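Local structure of flavin-dependent monooxygenase, oxygenase subunit HsaA (Rhodococcus sp., 2RFQ) at residues Leu170-Val181 and Asn193-Val202; Ser117-Ala125 and Asn136-Cys145. The protein catalyses, as the oxygenase component of a two-component flavin-dependent monooxygenase, the ortho-hydroxylation of the secosteroid phenol 3-HSA during cholesterol catabolism. All coordinates share one frame; numbering follows the deposited sequence.

Contact 1. Residues Leu170-Val181 and Asn193-Val202. With 1PS (3-pyridinium-1-ylpropane-1-sulfonate), chain F.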
loop_
_atom_site.group_PDB
_atom_site.type_symbol
_atom_site.label_atom_id
_atom_site.label_comp_id
_atom_site.label_asym_id
_atom_site.label_seq_id
_atom_site.Cartn_x
_atom_site.Cartn_y
_atom_site.Cartn_z
ATOM N N LEU A 170 -14.562 -39.411 -11.813
ATOM C CA LEU A 170 -14.116 -39.356 -13.210
ATOM C C LEU A 170 -15.272 -39.843 -14.095
ATOM O O LEU A 170 -15.716 -40.992 -13.963
ATOM C CB LEU A 170 -12.879 -40.260 -13.422
ATOM C CG LEU A 170 -12.394 -40.506 -14.866
ATOM C CD1 LEU A 170 -11.852 -39.240 -15.540
ATOM C CD2 LEU A 170 -11.319 -41.645 -14.862
ATOM N N ILE A 171 -15.764 -38.962 -14.964
ATOM C CA ILE A 171 -16.971 -39.230 -15.746
ATOM C C ILE A 171 -16.717 -38.932 -17.229
ATOM O O ILE A 171 -16.135 -37.878 -17.546
ATOM C CB ILE A 171 -18.158 -38.368 -15.232
ATOM C CG1 ILE A 171 -18.339 -38.585 -13.720
ATOM C CG2 ILE A 171 -19.443 -38.698 -16.018
ATOM C CD1 ILE A 171 -19.640 -37.994 -13.087
ATOM N N PRO A 172 -17.109 -39.862 -18.129
ATOM C CA PRO A 172 -16.868 -39.563 -19.533
ATOM C C PRO A 172 -17.910 -38.615 -20.099
ATOM O O PRO A 172 -19.030 -38.546 -19.596
ATOM C CB PRO A 172 -16.985 -40.940 -20.197
ATOM C CG PRO A 172 -18.062 -41.639 -19.359
ATOM C CD PRO A 172 -17.735 -41.197 -17.942
ATOM N N ARG A 173 -17.559 -37.909 -21.171
ATOM C CA ARG A 173 -18.451 -36.903 -21.728
ATOM C C ARG A 173 -19.797 -37.430 -22.237
ATOM O O ARG A 173 -20.760 -36.681 -22.273
ATOM C CB ARG A 173 -17.726 -36.086 -22.804
ATOM C CG ARG A 173 -18.495 -34.866 -23.269
ATOM C CD ARG A 173 -17.529 -33.893 -23.865
ATOM N NE ARG A 173 -18.257 -32.815 -24.517
ATOM C CZ ARG A 173 -17.673 -31.812 -25.160
ATOM N NH1 ARG A 173 -16.338 -31.749 -25.206
ATOM N NH2 ARG A 173 -18.435 -30.870 -25.747
ATOM N N GLU A 174 -19.878 -38.709 -22.604
ATOM C CA GLU A 174 -21.152 -39.270 -23.049
ATOM C C GLU A 174 -22.176 -39.255 -21.900
ATOM O O GLU A 174 -23.386 -39.317 -22.137
ATOM C CB GLU A 174 -20.953 -40.686 -23.579
ATOM C CG GLU A 174 -20.496 -41.666 -22.513
ATOM C CD GLU A 174 -19.954 -42.960 -23.068
ATOM O OE1 GLU A 174 -19.123 -42.923 -24.009
ATOM O OE2 GLU A 174 -20.336 -44.021 -22.535
ATOM N N ASP A 175 -21.682 -39.134 -20.666
ATOM C CA ASP A 175 -22.526 -39.127 -19.468
ATOM C C ASP A 175 -22.856 -37.754 -18.894
ATOM O O ASP A 175 -23.518 -37.653 -17.856
ATOM C CB ASP A 175 -21.933 -40.021 -18.371
ATOM C CG ASP A 175 -22.002 -41.504 -18.706
ATOM O OD1 ASP A 175 -22.851 -41.903 -19.544
ATOM O OD2 ASP A 175 -21.211 -42.271 -18.097
ATOM N N TYR A 176 -22.388 -36.691 -19.538
ATOM C CA TYR A 176 -22.746 -35.353 -19.049
ATOM C C TYR A 176 -23.064 -34.381 -20.158
ATOM O O TYR A 176 -22.758 -34.645 -21.315
ATOM C CB TYR A 176 -21.679 -34.771 -18.111
ATOM C CG TYR A 176 -20.273 -34.612 -18.646
ATOM C CD1 TYR A 176 -19.910 -33.537 -19.474
ATOM C CD2 TYR A 176 -19.282 -35.508 -18.258
ATOM C CE1 TYR A 176 -18.588 -33.375 -19.915
ATOM C CE2 TYR A 176 -17.961 -35.365 -18.691
ATOM C CZ TYR A 176 -17.619 -34.302 -19.523
ATOM O OH TYR A 176 -16.304 -34.208 -19.941
ATOM N N ARG A 177 -23.685 -33.265 -19.786
ATOM C CA ARG A 177 -24.035 -32.196 -20.726
ATOM C C ARG A 177 -23.292 -30.927 -20.321
ATOM O O ARG A 177 -23.143 -30.638 -19.128
ATOM C CB ARG A 177 -25.550 -31.953 -20.667
ATOM C CG ARG A 177 -26.073 -30.977 -21.680
ATOM C CD ARG A 177 -27.575 -30.706 -21.464
ATOM N NE ARG A 177 -27.856 -29.765 -20.376
ATOM C CZ ARG A 177 -28.533 -30.059 -19.270
ATOM N NH1 ARG A 177 -29.020 -31.283 -19.087
ATOM N NH2 ARG A 177 -28.753 -29.118 -18.354
ATOM N N ILE A 178 -22.821 -30.176 -21.307
ATOM C CA ILE A 178 -22.179 -28.898 -21.024
ATOM C C ILE A 178 -23.168 -27.789 -21.363
ATOM O O ILE A 178 -23.675 -27.734 -22.504
ATOM C CB ILE A 178 -20.867 -28.721 -21.836
ATOM C CG1 ILE A 178 -19.793 -29.722 -21.368
ATOM C CG2 ILE A 178 -20.349 -27.308 -21.691
ATOM C CD1 ILE A 178 -18.538 -29.798 -22.267
ATOM N N ASP A 179 -23.450 -26.926 -20.377
ATOM C CA ASP A 179 -24.335 -25.764 -20.566
ATOM C C ASP A 179 -23.493 -24.517 -20.752
ATOM O O ASP A 179 -22.616 -24.238 -19.932
ATOM C CB ASP A 179 -25.257 -25.597 -19.363
ATOM C CG ASP A 179 -26.417 -26.582 -19.389
ATOM O OD1 ASP A 179 -26.603 -27.277 -20.421
ATOM O OD2 ASP A 179 -27.135 -26.658 -18.374
ATOM N N ASP A 180 -23.754 -23.782 -21.837
ATOM C CA ASP A 180 -22.985 -22.585 -22.161
ATOM C C ASP A 180 -23.550 -21.398 -21.393
ATOM O O ASP A 180 -24.591 -20.838 -21.765
ATOM C CB ASP A 180 -23.007 -22.327 -23.667
ATOM C CG ASP A 180 -22.255 -21.087 -24.053
ATOM O OD1 ASP A 180 -21.471 -20.576 -23.225
ATOM O OD2 ASP A 180 -22.441 -20.625 -25.203
ATOM N N VAL A 181 -22.885 -21.064 -20.290
ATOM C CA VAL A 181 -23.306 -19.978 -19.418
ATOM C C VAL A 181 -22.208 -18.933 -19.181
ATOM O O VAL A 181 -22.432 -17.980 -18.433
ATOM C CB VAL A 181 -23.771 -20.492 -18.034
ATOM C CG1 VAL A 181 -24.927 -21.472 -18.188
ATOM C CG2 VAL A 181 -22.602 -21.146 -17.288
ATOM N N ASN A 193 -17.515 -23.409 -18.779
ATOM C CA ASN A 193 -18.936 -23.732 -18.734
ATOM C C ASN A 193 -19.273 -24.794 -17.687
ATOM O O ASN A 193 -18.403 -25.187 -16.899
ATOM C CB ASN A 193 -19.403 -24.076 -20.149
ATOM C CG ASN A 193 -19.515 -22.847 -21.005
ATOM O OD1 ASN A 193 -19.033 -22.806 -22.159
ATOM N ND2 ASN A 193 -20.117 -21.815 -20.443
ATOM N N THR A 194 -20.542 -25.216 -17.652
ATOM C CA THR A 194 -21.076 -25.983 -16.531
ATOM C C THR A 194 -21.372 -27.398 -16.967
ATOM O O THR A 194 -22.057 -27.625 -17.965
ATOM C CB THR A 194 -22.347 -25.286 -15.940
ATOM O OG1 THR A 194 -21.982 -23.987 -15.450
ATOM C CG2 THR A 194 -22.961 -26.098 -14.803
ATOM N N VAL A 195 -20.848 -28.339 -16.194
ATOM C CA VAL A 195 -20.931 -29.766 -16.498
ATOM C C VAL A 195 -22.067 -30.341 -15.667
ATOM O O VAL A 195 -22.010 -30.354 -14.427
ATOM C CB VAL A 195 -19.604 -30.472 -16.200
ATOM C CG1 VAL A 195 -19.766 -31.993 -16.300
ATOM C CG2 VAL A 195 -18.498 -29.962 -17.163
ATOM N N VAL A 196 -23.106 -30.774 -16.372
ATOM C CA VAL A 196 -24.366 -31.183 -15.749
ATOM C C VAL A 196 -24.464 -32.706 -15.803
ATOM O O VAL A 196 -24.373 -33.314 -16.885
ATOM C CB VAL A 196 -25.593 -30.538 -16.437
ATOM C CG1 VAL A 196 -26.888 -31.016 -15.764
ATOM C CG2 VAL A 196 -25.506 -28.998 -16.402
ATOM N N VAL A 197 -24.636 -33.292 -14.620
ATOM C CA VAL A 197 -24.595 -34.749 -14.437
ATOM C C VAL A 197 -25.915 -35.160 -13.779
ATOM O O VAL A 197 -26.261 -34.642 -12.722
ATOM C CB VAL A 197 -23.371 -35.155 -13.552
ATOM C CG1 VAL A 197 -23.329 -36.670 -13.304
ATOM C CG2 VAL A 197 -22.057 -34.688 -14.190
ATOM N N GLU A 198 -26.650 -36.068 -14.422
ATOM C CA GLU A 198 -27.981 -36.457 -13.954
ATOM C C GLU A 198 -28.097 -37.967 -13.787
ATOM O O GLU A 198 -28.143 -38.704 -14.773
ATOM C CB GLU A 198 -29.065 -35.939 -14.903
ATOM C CG GLU A 198 -29.010 -34.426 -15.088
ATOM C CD GLU A 198 -30.087 -33.878 -16.002
ATOM O OE1 GLU A 198 -30.309 -32.649 -15.955
ATOM O OE2 GLU A 198 -30.726 -34.663 -16.738
ATOM N N ASP A 199 -28.127 -38.415 -12.535
ATOM C CA ASP A 199 -28.394 -39.824 -12.228
ATOM C C ASP A 199 -27.424 -40.759 -12.956
ATOM O O ASP A 199 -27.831 -41.728 -13.616
ATOM C CB ASP A 199 -29.857 -40.149 -12.587
ATOM C CG ASP A 199 -30.291 -41.532 -12.136
ATOM O OD1 ASP A 199 -29.843 -41.986 -11.054
ATOM O OD2 ASP A 199 -31.093 -42.166 -12.870
ATOM N N VAL A 200 -26.135 -40.449 -12.844
ATOM C CA VAL A 200 -25.099 -41.180 -13.569
ATOM C C VAL A 200 -24.355 -42.154 -12.671
ATOM O O VAL A 200 -23.927 -41.795 -11.578
ATOM C CB VAL A 200 -24.094 -40.172 -14.207
ATOM C CG1 VAL A 200 -22.820 -40.873 -14.668
ATOM C CG2 VAL A 200 -24.760 -39.386 -15.350
ATOM N N PHE A 201 -24.205 -43.391 -13.146
ATOM C CA PHE A 201 -23.447 -44.389 -12.431
ATOM C C PHE A 201 -21.968 -44.153 -12.693
ATOM O O PHE A 201 -21.549 -44.076 -13.850
ATOM C CB PHE A 201 -23.824 -45.799 -12.871
ATOM C CG PHE A 201 -22.967 -46.842 -12.254
ATOM C CD1 PHE A 201 -23.105 -47.144 -10.908
ATOM C CD2 PHE A 201 -21.987 -47.497 -13.001
ATOM C CE1 PHE A 201 -22.298 -48.086 -10.312
ATOM C CE2 PHE A 201 -21.164 -48.456 -12.404
ATOM C CZ PHE A 201 -21.307 -48.741 -11.062
ATOM N N VAL A 202 -21.196 -44.060 -11.613
ATOM C CA VAL A 202 -19.738 -43.944 -11.691
ATOM C C VAL A 202 -19.137 -45.123 -10.922
ATOM O O VAL A 202 -19.378 -45.270 -9.715
ATOM C CB VAL A 202 -19.258 -42.603 -11.109
ATOM C CG1 VAL A 202 -17.711 -42.522 -11.170
ATOM C CG2 VAL A 202 -19.890 -41.419 -11.894
HETATM S S1 1PS F . -22.000 -31.867 -24.786
HETATM O O1 1PS F . -23.059 -31.250 -23.945
HETATM O O2 1PS F . -21.101 -30.819 -25.335
HETATM O O3 1PS F . -21.183 -32.889 -24.057
HETATM O O HOH W 1 -20.106 -42.365 -15.605
HETATM O O HOH W 2 -26.075 -36.860 -17.041
#
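Arg177 and Asp179 pair with Val196 and Thr194 in a short antiparallel ladder within the beta domain of this acyl-CoA dehydrogenase-like fold. All four backbone bonds of the two hydrogen-bonded pairs are nearly straight; the shortest runs from Val196 N to Arg177 O at 2.8 Å. Between them, Ile178 and Val195 form a non-hydrogen-bonded pair, which turns Ile178 N outward, where it gives its proton to sulfonate atom O1 of the bound 1PS at 2.9 Å. Arg173 completes the grip side-on, with NE to sulfonate O3 and NH2 to sulfonate O2 (2.7 Å), while Ile178 CD1 lies over the face of its guanidinium. An extended arginine suits this place because it also reaches Asp146 and the carbonyl of Ala148, which help to position it.

On the face bearing Arg177, charge is paired along the strand. The Arg177 chain bends at chi3 (79°), bringing NE and NH2 onto the syn sides of Asp179 OD1 and OD2, while Val196 lies alongside with CG1 against the guanidinium face. Glu198 OE1 approaches the guanidinium edge as a long salt bridge. On the other face, Val195 CG1 sits over the Tyr176 ring, 3.8 Å from its centroid, and Arg173 CA lies over the opposite face.

Where the strands part, water replaces direct backbone pairing: one molecule takes the proton of Glu198 N and donates to Asp175 O, and another donates to both Asp175 OD2 and Phe201 O. Branched apolar residues fill the interior side of this divergence. Ile171 and Val197 meet tip to tip, and Ile171 CD1 also touches Val202 CG2 at 3.6 Å.

Contact 2. Residues Ser117-Ala125 and Asn136-Cys145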
loop_
_atom_site.group_PDB
_atom_site.type_symbol
_atom_site.label_atom_id
_atom_site.label_comp_id
_atom_site.label_asym_id
_atom_site.label_seq_id
_atom_site.Cartn_x
_atom_site.Cartn_y
_atom_site.Cartn_z
ATOM N N SER A 117 -11.348 -32.365 -18.292
ATOM C CA SER A 117 -11.578 -31.050 -17.660
ATOM C C SER A 117 -11.968 -31.292 -16.214
ATOM O O SER A 117 -12.090 -32.455 -15.799
ATOM C CB SER A 117 -12.621 -30.209 -18.417
ATOM O OG SER A 117 -13.941 -30.699 -18.242
ATOM N N SER A 118 -12.134 -30.232 -15.427
ATOM C CA SER A 118 -12.506 -30.473 -14.029
ATOM C C SER A 118 -13.416 -29.421 -13.473
ATOM O O SER A 118 -13.581 -28.348 -14.059
ATOM C CB SER A 118 -11.257 -30.497 -13.144
ATOM O OG SER A 118 -10.693 -29.184 -13.102
ATOM N N SER A 119 -13.983 -29.731 -12.314
ATOM C CA SER A 119 -14.569 -28.698 -11.470
ATOM C C SER A 119 -14.464 -29.275 -10.074
ATOM O O SER A 119 -15.174 -30.216 -9.743
ATOM C CB SER A 119 -16.021 -28.423 -11.867
ATOM O OG SER A 119 -16.611 -27.435 -11.021
ATOM N N TYR A 120 -13.523 -28.761 -9.282
ATOM C CA TYR A 120 -13.226 -29.429 -7.995
ATOM C C TYR A 120 -14.051 -28.944 -6.816
ATOM O O TYR A 120 -14.127 -29.637 -5.780
ATOM C CB TYR A 120 -11.735 -29.334 -7.664
ATOM C CG TYR A 120 -10.822 -30.128 -8.570
ATOM C CD1 TYR A 120 -10.902 -31.526 -8.643
ATOM C CD2 TYR A 120 -9.850 -29.479 -9.342
ATOM C CE1 TYR A 120 -10.020 -32.248 -9.485
ATOM C CE2 TYR A 120 -8.977 -30.178 -10.168
ATOM C CZ TYR A 120 -9.071 -31.575 -10.241
ATOM O OH TYR A 120 -8.202 -32.298 -11.041
ATOM N N ALA A 121 -14.691 -27.779 -6.961
ATOM C CA ALA A 121 -15.573 -27.267 -5.911
ATOM C C ALA A 121 -16.789 -28.183 -5.782
ATOM O O ALA A 121 -17.252 -28.744 -6.780
ATOM C CB ALA A 121 -16.032 -25.858 -6.242
ATOM N N PRO A 122 -17.318 -28.353 -4.559
ATOM C CA PRO A 122 -18.426 -29.292 -4.438
ATOM C C PRO A 122 -19.718 -28.710 -4.988
ATOM O O PRO A 122 -20.368 -27.891 -4.327
ATOM C CB PRO A 122 -18.548 -29.520 -2.925
ATOM C CG PRO A 122 -17.964 -28.285 -2.295
ATOM C CD PRO A 122 -16.935 -27.746 -3.264
HETATM N N MSE A 123 -20.069 -29.122 -6.200
HETATM C CA MSE A 123 -21.309 -28.695 -6.842
HETATM C C MSE A 123 -22.143 -29.896 -7.280
HETATM O O MSE A 123 -23.020 -29.800 -8.155
HETATM C CB MSE A 123 -21.003 -27.720 -7.989
HETATM C CG MSE A 123 -20.478 -26.403 -7.447
HETATM SE SE MSE A 123 -20.161 -25.079 -8.858
HETATM C CE MSE A 123 -18.318 -25.482 -9.221
ATOM N N GLY A 124 -21.871 -31.029 -6.628
ATOM C CA GLY A 124 -22.622 -32.250 -6.823
ATOM C C GLY A 124 -22.176 -33.253 -5.775
ATOM O O GLY A 124 -21.374 -32.926 -4.906
ATOM N N ALA A 125 -22.701 -34.469 -5.857
ATOM C CA ALA A 125 -22.413 -35.484 -4.845
ATOM C C ALA A 125 -22.643 -36.858 -5.432
ATOM O O ALA A 125 -23.353 -36.997 -6.442
ATOM C CB ALA A 125 -23.300 -35.271 -3.597
ATOM N N ASN A 136 -24.939 -36.870 -9.045
ATOM C CA ASN A 136 -25.802 -35.776 -9.495
ATOM C C ASN A 136 -25.100 -34.468 -9.215
ATOM O O ASN A 136 -24.551 -34.258 -8.124
ATOM C CB ASN A 136 -27.165 -35.799 -8.786
ATOM C CG ASN A 136 -28.088 -36.861 -9.348
ATOM O OD1 ASN A 136 -28.689 -36.683 -10.411
ATOM N ND2 ASN A 136 -28.208 -37.975 -8.635
ATOM N N GLY A 137 -25.086 -33.587 -10.208
ATOM C CA GLY A 137 -24.509 -32.272 -9.973
ATOM C C GLY A 137 -24.592 -31.341 -11.157
ATOM O O GLY A 137 -24.983 -31.740 -12.246
ATOM N N ALA A 138 -24.228 -30.094 -10.907
ATOM C CA ALA A 138 -24.085 -29.091 -11.952
ATOM C C ALA A 138 -22.830 -28.279 -11.627
ATOM O O ALA A 138 -22.865 -27.261 -10.913
ATOM C CB ALA A 138 -25.354 -28.208 -12.034
ATOM N N TRP A 139 -21.715 -28.750 -12.167
ATOM C CA TRP A 139 -20.401 -28.236 -11.813
ATOM C C TRP A 139 -19.988 -27.096 -12.751
ATOM O O TRP A 139 -19.621 -27.331 -13.906
ATOM C CB TRP A 139 -19.366 -29.359 -11.887
ATOM C CG TRP A 139 -19.226 -30.194 -10.660
ATOM C CD1 TRP A 139 -18.434 -29.933 -9.584
ATOM C CD2 TRP A 139 -19.872 -31.447 -10.395
ATOM N NE1 TRP A 139 -18.535 -30.957 -8.655
ATOM C CE2 TRP A 139 -19.428 -31.888 -9.123
ATOM C CE3 TRP A 139 -20.793 -32.231 -11.101
ATOM C CZ2 TRP A 139 -19.849 -33.097 -8.557
ATOM C CZ3 TRP A 139 -21.228 -33.443 -10.529
ATOM C CH2 TRP A 139 -20.747 -33.855 -9.269
ATOM N N ALA A 140 -20.055 -25.872 -12.230
ATOM C CA ALA A 140 -19.668 -24.655 -12.974
ATOM C C ALA A 140 -18.159 -24.483 -13.059
ATOM O O ALA A 140 -17.388 -25.207 -12.414
ATOM C CB ALA A 140 -20.286 -23.416 -12.314
ATOM N N TRP A 141 -17.753 -23.519 -13.879
ATOM C CA TRP A 141 -16.365 -23.087 -13.974
ATOM C C TRP A 141 -15.407 -24.186 -14.460
ATOM O O TRP A 141 -14.252 -24.247 -14.001
ATOM C CB TRP A 141 -15.864 -22.456 -12.646
ATOM C CG TRP A 141 -16.779 -21.396 -12.038
ATOM C CD1 TRP A 141 -17.938 -21.625 -11.352
ATOM C CD2 TRP A 141 -16.589 -19.973 -12.026
ATOM N NE1 TRP A 141 -18.494 -20.434 -10.932
ATOM C CE2 TRP A 141 -17.684 -19.406 -11.338
ATOM C CE3 TRP A 141 -15.591 -19.122 -12.523
ATOM C CZ2 TRP A 141 -17.818 -18.019 -11.135
ATOM C CZ3 TRP A 141 -15.716 -17.751 -12.320
ATOM C CH2 TRP A 141 -16.831 -17.208 -11.633
ATOM N N SER A 142 -15.857 -25.034 -15.396
ATOM C CA SER A 142 -14.976 -26.091 -15.923
ATOM C C SER A 142 -14.223 -25.526 -17.123
ATOM O O SER A 142 -14.643 -25.648 -18.258
ATOM C CB SER A 142 -15.768 -27.362 -16.290
ATOM O OG SER A 142 -14.853 -28.429 -16.557
ATOM N N SER A 143 -13.095 -24.888 -16.831
ATOM C CA SER A 143 -12.295 -24.245 -17.868
ATOM C C SER A 143 -11.891 -25.216 -18.955
ATOM O O SER A 143 -11.366 -26.307 -18.679
ATOM C CB SER A 143 -11.033 -23.617 -17.270
ATOM O OG SER A 143 -11.394 -22.643 -16.303
ATOM N N GLY A 144 -12.111 -24.795 -20.206
ATOM C CA GLY A 144 -11.750 -25.620 -21.366
ATOM C C GLY A 144 -12.532 -26.928 -21.497
ATOM O O GLY A 144 -12.100 -27.828 -22.212
ATOM N N CYS A 145 -13.705 -27.020 -20.863
ATOM C CA CYS A 145 -14.450 -28.283 -20.872
ATOM C C CYS A 145 -14.814 -28.789 -22.290
ATOM O O CYS A 145 -14.910 -29.995 -22.499
ATOM C CB CYS A 145 -15.683 -28.213 -19.961
ATOM S SG CYS A 145 -16.838 -26.892 -20.362
HETATM O O HOH W 3 -15.510 -31.708 -20.435
HETATM O O HOH W 4 -11.043 -27.748 -16.423
HETATM O O HOH W 5 -11.543 -25.851 -14.351
#
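Ser118 O is gripped by the hydroxyl of Ser142, which donates to it at 2.8 Å, and by a water that bridges to Ser143 N. The hydroxyl comes from above the carbonyl plane, 54° out of it, with OG anti to the Ser142 backbone N (chi1 -169°). Serine suits these places because a short hydroxyl can reach a neighbouring main chain: Ser119 OG likewise donates to Ala140 O at 2.7 Å, this time in the carbonyl plane. A second water joins Ser118 N to Ser143 O.

Farther along, strands 124-129 and 132-142 form a beta hairpin. Ala125 and Asn136 exchange both backbone bonds, and Ala138 N donates to Met123 O. Gly124 faces Gly137 with CA atoms 3.7 Å apart; a side chain on either would collide with the indole of Trp139. With no side chain in the way, Gly124 CA rests over the six-membered part of that ring near its rim, 3.4 Å from Trp139 CZ2, and Met123 CB covers the five-membered part of the same face in a CH-pi contact. Selenomethionine at Met123 runs on to place SE against Ala140 CB at 3.8 Å. The indole N-H of Trp139 bonds to Gly154 O on strand 150-159.

Ser118-Tyr120 and Trp141-Ser143 are FMN-binding residues by similarity. The Ser142-Ser118 bond and the two waters tie these two groups together, which is consistent with their forming one wall of the flavin site.

Strand 132-142 is shared ground: contact 2 joins it to segment 117-125, while strands 193-198 and 200-203 of contact 1 pair with it antiparallel. Val195 N meets Trp139 O at 2.8 Å, a probable backbone hydrogen bond, and Asn136 OD1 probably accepts from Asp199 N. Both contacts are partly buried, with their centres 9 Å apart. Contact 1 carries paired charges and a sulfonate site on its more exposed parts, with valines and isoleucine inside. Contact 2 contains no such ion pairs; it depends on buried serines, waters and a glycine-tryptophan packing. It lies nearer the chain's centre, carries probable FMN-binding residues, and reaches a second subunit, where Trp141 packs on Ala346 of that chain; no other protein chain touches contact 1.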